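Local coordinates for protein adenylate isopentenyltransferase (Humulus lupulus, PDB 3A8T) that transfers an isopentenyl group from dimethylallyl diphosphate to ATP, ADP or AMP, a step in cytokinin biosynthesis, at residues L207-H218 with L228-D238. Residues are numbered along the deposited sequence; the frame is centred on the assembly and turned at random.
Sequences LAEFYSPEDEDH and LRKAIGVPEFD. With ATP (adenosine-5'-triphosphate), chain B.
Behind the ATP-binding segment K230-I232, a salt-bridge network round R229 ties segment 228-238 to the loop after helix 203-210. The R229 guanidinium takes D217 side-on: NE reaches D217 OD2 at 2.6 Å and NH2 reaches D217 OD1 at 2.6 Å, each meeting a syn lone pair, with the two flat groups nearly coplanar (21°). D215 instead stacks its carboxylate over one guanidinium face, OD2 lying 3.2 Å from R229 NH1, a contact of charge alone. R229 NH2 also makes a salt bridge to D238 OD2, though its hydrogen bond is bent and weak. A bend at chi3 (53°) turns the R229 head group so that NH1 comes within 3.4 Å of F210 CE2. Deeper in, L207 CD1 touches F237 CD2 (3.5 Å) and L207 CD2 packs on V234 CG2. Next to R229 in sequence, K230 O accepts from ATP O2', and I232 N donates to adenine N3 at 2.9 Å. A methionine in place of R229 would probably leave D217 without its two-nitrogen grip and D215 without its stacked cation, freeing the loop to shift. Three carboxylates thus gather round R229, fixing its rotation where the backbone enters K230-I232, while R225 offers D238 a second positive charge.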
# COMPACT_ATOMS: atom_id res chain seq x y z
N LEU A 207 14.35 -4.40 -9.32
CA LEU A 207 14.32 -5.77 -8.85
C LEU A 207 15.57 -6.52 -9.28
O LEU A 207 16.05 -7.39 -8.56
CB LEU A 207 13.03 -6.45 -9.37
CG LEU A 207 11.64 -5.96 -8.90
CD1 LEU A 207 10.63 -6.49 -9.80
CD2 LEU A 207 11.30 -6.43 -7.46
N ALA A 208 16.12 -6.20 -10.46
CA ALA A 208 17.34 -6.88 -10.90
C ALA A 208 18.48 -6.51 -9.95
O ALA A 208 19.34 -7.33 -9.69
CB ALA A 208 17.72 -6.48 -12.36
N GLU A 209 18.47 -5.29 -9.45
CA GLU A 209 19.53 -4.83 -8.54
C GLU A 209 19.31 -5.38 -7.13
O GLU A 209 20.26 -5.61 -6.38
CB GLU A 209 19.58 -3.29 -8.52
CG GLU A 209 20.56 -2.69 -7.52
CD GLU A 209 22.05 -2.91 -7.90
OE1 GLU A 209 22.40 -2.84 -9.12
OE2 GLU A 209 22.89 -3.15 -6.99
N PHE A 210 18.05 -5.63 -6.80
CA PHE A 210 17.69 -6.18 -5.49
C PHE A 210 18.05 -7.69 -5.42
O PHE A 210 18.38 -8.26 -4.35
CB PHE A 210 16.20 -6.03 -5.29
CG PHE A 210 15.74 -6.34 -3.91
CD1 PHE A 210 16.13 -5.52 -2.82
CD2 PHE A 210 14.90 -7.41 -3.68
CE1 PHE A 210 15.68 -5.80 -1.52
CE2 PHE A 210 14.44 -7.70 -2.38
CZ PHE A 210 14.82 -6.91 -1.31
N TYR A 211 18.01 -8.30 -6.60
CA TYR A 211 18.28 -9.71 -6.77
C TYR A 211 19.63 -10.12 -6.24
O TYR A 211 20.62 -9.43 -6.42
CB TYR A 211 18.16 -10.08 -8.25
CG TYR A 211 18.23 -11.56 -8.48
CD1 TYR A 211 17.12 -12.39 -8.25
CD2 TYR A 211 19.43 -12.15 -8.88
CE1 TYR A 211 17.21 -13.76 -8.40
CE2 TYR A 211 19.53 -13.51 -9.03
CZ TYR A 211 18.44 -14.30 -8.80
OH TYR A 211 18.60 -15.62 -9.03
N SER A 212 19.65 -11.28 -5.61
CA SER A 212 20.87 -11.82 -5.01
C SER A 212 20.87 -13.35 -4.91
O SER A 212 20.01 -13.93 -4.25
CB SER A 212 21.02 -11.21 -3.62
OG SER A 212 21.87 -11.98 -2.82
N PRO A 213 21.83 -14.01 -5.57
CA PRO A 213 21.85 -15.47 -5.49
C PRO A 213 22.11 -16.03 -4.08
O PRO A 213 22.04 -17.21 -3.90
CB PRO A 213 22.93 -15.85 -6.48
CG PRO A 213 22.86 -14.72 -7.52
CD PRO A 213 22.78 -13.52 -6.59
N GLU A 214 22.43 -15.20 -3.08
CA GLU A 214 22.57 -15.74 -1.73
C GLU A 214 21.18 -15.86 -1.08
O GLU A 214 21.06 -16.26 0.08
CB GLU A 214 23.50 -14.92 -0.81
CG GLU A 214 23.46 -15.50 0.64
CD GLU A 214 24.70 -15.28 1.54
OE1 GLU A 214 25.20 -14.13 1.60
OE2 GLU A 214 25.13 -16.26 2.21
N ASP A 215 20.12 -15.49 -1.78
CA ASP A 215 18.79 -15.64 -1.20
C ASP A 215 18.28 -17.06 -1.38
O ASP A 215 18.35 -17.64 -2.45
CB ASP A 215 17.79 -14.64 -1.79
CG ASP A 215 17.95 -13.26 -1.19
OD1 ASP A 215 18.10 -13.17 0.06
OD2 ASP A 215 17.93 -12.27 -1.96
N GLU A 216 17.74 -17.61 -0.31
CA GLU A 216 17.29 -18.98 -0.35
C GLU A 216 15.80 -19.18 -0.61
O GLU A 216 15.32 -20.31 -0.52
CB GLU A 216 17.68 -19.64 0.99
CG GLU A 216 19.21 -19.49 1.31
CD GLU A 216 19.63 -20.00 2.69
OE1 GLU A 216 20.82 -19.77 3.06
OE2 GLU A 216 18.80 -20.63 3.40
N ASP A 217 15.08 -18.11 -0.95
CA ASP A 217 13.63 -18.21 -1.16
C ASP A 217 13.12 -18.06 -2.60
O ASP A 217 11.92 -17.83 -2.77
CB ASP A 217 12.88 -17.15 -0.34
CG ASP A 217 13.34 -15.70 -0.70
OD1 ASP A 217 13.85 -15.49 -1.82
OD2 ASP A 217 13.20 -14.77 0.12
N HIS A 218 14.01 -18.17 -3.60
CA HIS A 218 13.66 -17.93 -5.00
C HIS A 218 12.54 -18.77 -5.58
O HIS A 218 11.83 -18.32 -6.49
CB HIS A 218 14.89 -18.04 -5.92
CG HIS A 218 15.91 -16.97 -5.67
ND1 HIS A 218 17.26 -17.17 -5.87
CD2 HIS A 218 15.79 -15.69 -5.23
CE1 HIS A 218 17.93 -16.08 -5.55
NE2 HIS A 218 17.06 -15.17 -5.16
N LEU A 228 10.30 -7.71 3.48
CA LEU A 228 10.27 -7.04 2.17
C LEU A 228 10.32 -8.04 1.00
O LEU A 228 9.86 -7.75 -0.08
CB LEU A 228 11.43 -6.04 2.04
CG LEU A 228 11.39 -5.21 0.75
CD1 LEU A 228 10.10 -4.47 0.72
CD2 LEU A 228 12.50 -4.22 0.65
N ARG A 229 10.87 -9.23 1.23
CA ARG A 229 10.94 -10.18 0.14
C ARG A 229 9.55 -10.78 -0.20
O ARG A 229 9.42 -11.51 -1.16
CB ARG A 229 12.01 -11.25 0.44
CG ARG A 229 13.38 -10.66 0.44
CD ARG A 229 14.50 -11.69 0.35
NE ARG A 229 14.33 -12.59 -0.77
CZ ARG A 229 14.56 -12.28 -2.06
NH1 ARG A 229 15.01 -11.08 -2.42
NH2 ARG A 229 14.22 -13.16 -2.99
N LYS A 230 8.54 -10.45 0.60
CA LYS A 230 7.16 -10.86 0.34
C LYS A 230 6.45 -9.95 -0.69
O LYS A 230 5.45 -10.36 -1.26
CB LYS A 230 6.31 -10.79 1.60
CG LYS A 230 6.73 -11.73 2.70
CD LYS A 230 5.82 -11.54 3.90
CE LYS A 230 4.72 -12.57 3.87
NZ LYS A 230 3.70 -12.26 4.92
N ALA A 231 6.94 -8.73 -0.90
CA ALA A 231 6.36 -7.73 -1.80
C ALA A 231 5.95 -8.29 -3.14
O ALA A 231 6.72 -9.03 -3.72
CB ALA A 231 7.35 -6.59 -1.99
N ILE A 232 4.75 -7.97 -3.64
CA ILE A 232 4.36 -8.52 -4.96
C ILE A 232 5.38 -7.97 -5.98
O ILE A 232 5.70 -6.78 -5.98
CB ILE A 232 2.93 -8.11 -5.44
CG1 ILE A 232 1.85 -8.54 -4.46
CG2 ILE A 232 2.63 -8.80 -6.74
CD1 ILE A 232 1.84 -9.92 -4.19
N GLY A 233 5.90 -8.87 -6.82
CA GLY A 233 6.91 -8.47 -7.80
C GLY A 233 8.21 -9.17 -7.52
O GLY A 233 8.93 -9.64 -8.43
N VAL A 234 8.54 -9.32 -6.25
CA VAL A 234 9.81 -9.97 -5.99
C VAL A 234 9.87 -11.45 -6.34
O VAL A 234 10.77 -11.89 -6.99
CB VAL A 234 10.24 -9.85 -4.55
CG1 VAL A 234 11.59 -10.45 -4.42
CG2 VAL A 234 10.22 -8.39 -4.10
N PRO A 235 8.91 -12.24 -5.85
CA PRO A 235 8.89 -13.70 -6.14
C PRO A 235 8.70 -13.98 -7.63
O PRO A 235 9.34 -14.89 -8.16
CB PRO A 235 7.70 -14.23 -5.31
CG PRO A 235 7.20 -12.99 -4.44
CD PRO A 235 7.65 -11.78 -5.22
N GLU A 236 7.87 -13.14 -8.28
CA GLU A 236 7.55 -13.27 -9.71
C GLU A 236 8.80 -13.08 -10.55
O GLU A 236 9.11 -13.92 -11.41
CB GLU A 236 6.44 -12.29 -10.15
CG GLU A 236 5.11 -12.46 -9.46
CD GLU A 236 5.04 -11.77 -8.08
OE1 GLU A 236 6.09 -11.39 -7.47
OE2 GLU A 236 3.91 -11.59 -7.60
N PHE A 237 9.53 -11.99 -10.31
CA PHE A 237 10.73 -11.82 -11.09
C PHE A 237 11.85 -12.75 -10.72
O PHE A 237 12.68 -13.03 -11.57
CB PHE A 237 11.18 -10.35 -11.15
CG PHE A 237 10.58 -9.64 -12.35
CD1 PHE A 237 10.95 -10.02 -13.67
CD2 PHE A 237 9.51 -8.72 -12.21
CE1 PHE A 237 10.27 -9.51 -14.79
CE2 PHE A 237 8.84 -8.21 -13.32
CZ PHE A 237 9.21 -8.61 -14.61
N ASP A 238 11.88 -13.24 -9.48
CA ASP A 238 12.93 -14.22 -9.10
C ASP A 238 12.78 -15.46 -10.03
O ASP A 238 13.77 -16.07 -10.47
CB ASP A 238 12.80 -14.67 -7.63
CG ASP A 238 13.29 -13.60 -6.64
OD1 ASP A 238 13.95 -12.62 -7.08
OD2 ASP A 238 13.02 -13.72 -5.42
PG ATP B . -1.61 -11.11 5.54
O1G ATP B . -1.41 -11.09 7.02
O2G ATP B . -0.22 -11.64 4.87
O3G ATP B . -2.79 -12.13 5.14
PB ATP B . -1.95 -8.40 5.95
O1B ATP B . -3.21 -8.11 6.55
O2B ATP B . -0.94 -8.75 7.08
O3B ATP B . -2.06 -9.62 4.93
PA ATP B . -1.54 -6.93 3.58
O1A ATP B . -2.79 -7.41 3.01
O2A ATP B . -1.44 -5.35 3.22
O3A ATP B . -1.42 -7.05 5.22
O5' ATP B . -0.24 -7.58 2.84
C5' ATP B . -0.36 -8.95 2.58
C4' ATP B . 0.61 -9.27 1.46
O4' ATP B . 0.28 -8.47 0.32
C3' ATP B . 2.09 -8.90 1.77
O3' ATP B . 2.75 -9.98 2.44
C2' ATP B . 2.65 -8.62 0.36
O2' ATP B . 3.07 -9.79 -0.24
C1' ATP B . 1.50 -8.01 -0.40
N9 ATP B . 1.58 -6.53 -0.39
C8 ATP B . 0.93 -5.66 0.48
N7 ATP B . 1.31 -4.41 0.26
C5 ATP B . 2.22 -4.39 -0.75
C6 ATP B . 3.01 -3.38 -1.43
N6 ATP B . 2.95 -2.05 -1.10
N1 ATP B . 3.83 -3.78 -2.42
C2 ATP B . 3.93 -5.06 -2.77
N3 ATP B . 3.23 -6.03 -2.17
C4 ATP B . 2.39 -5.76 -1.18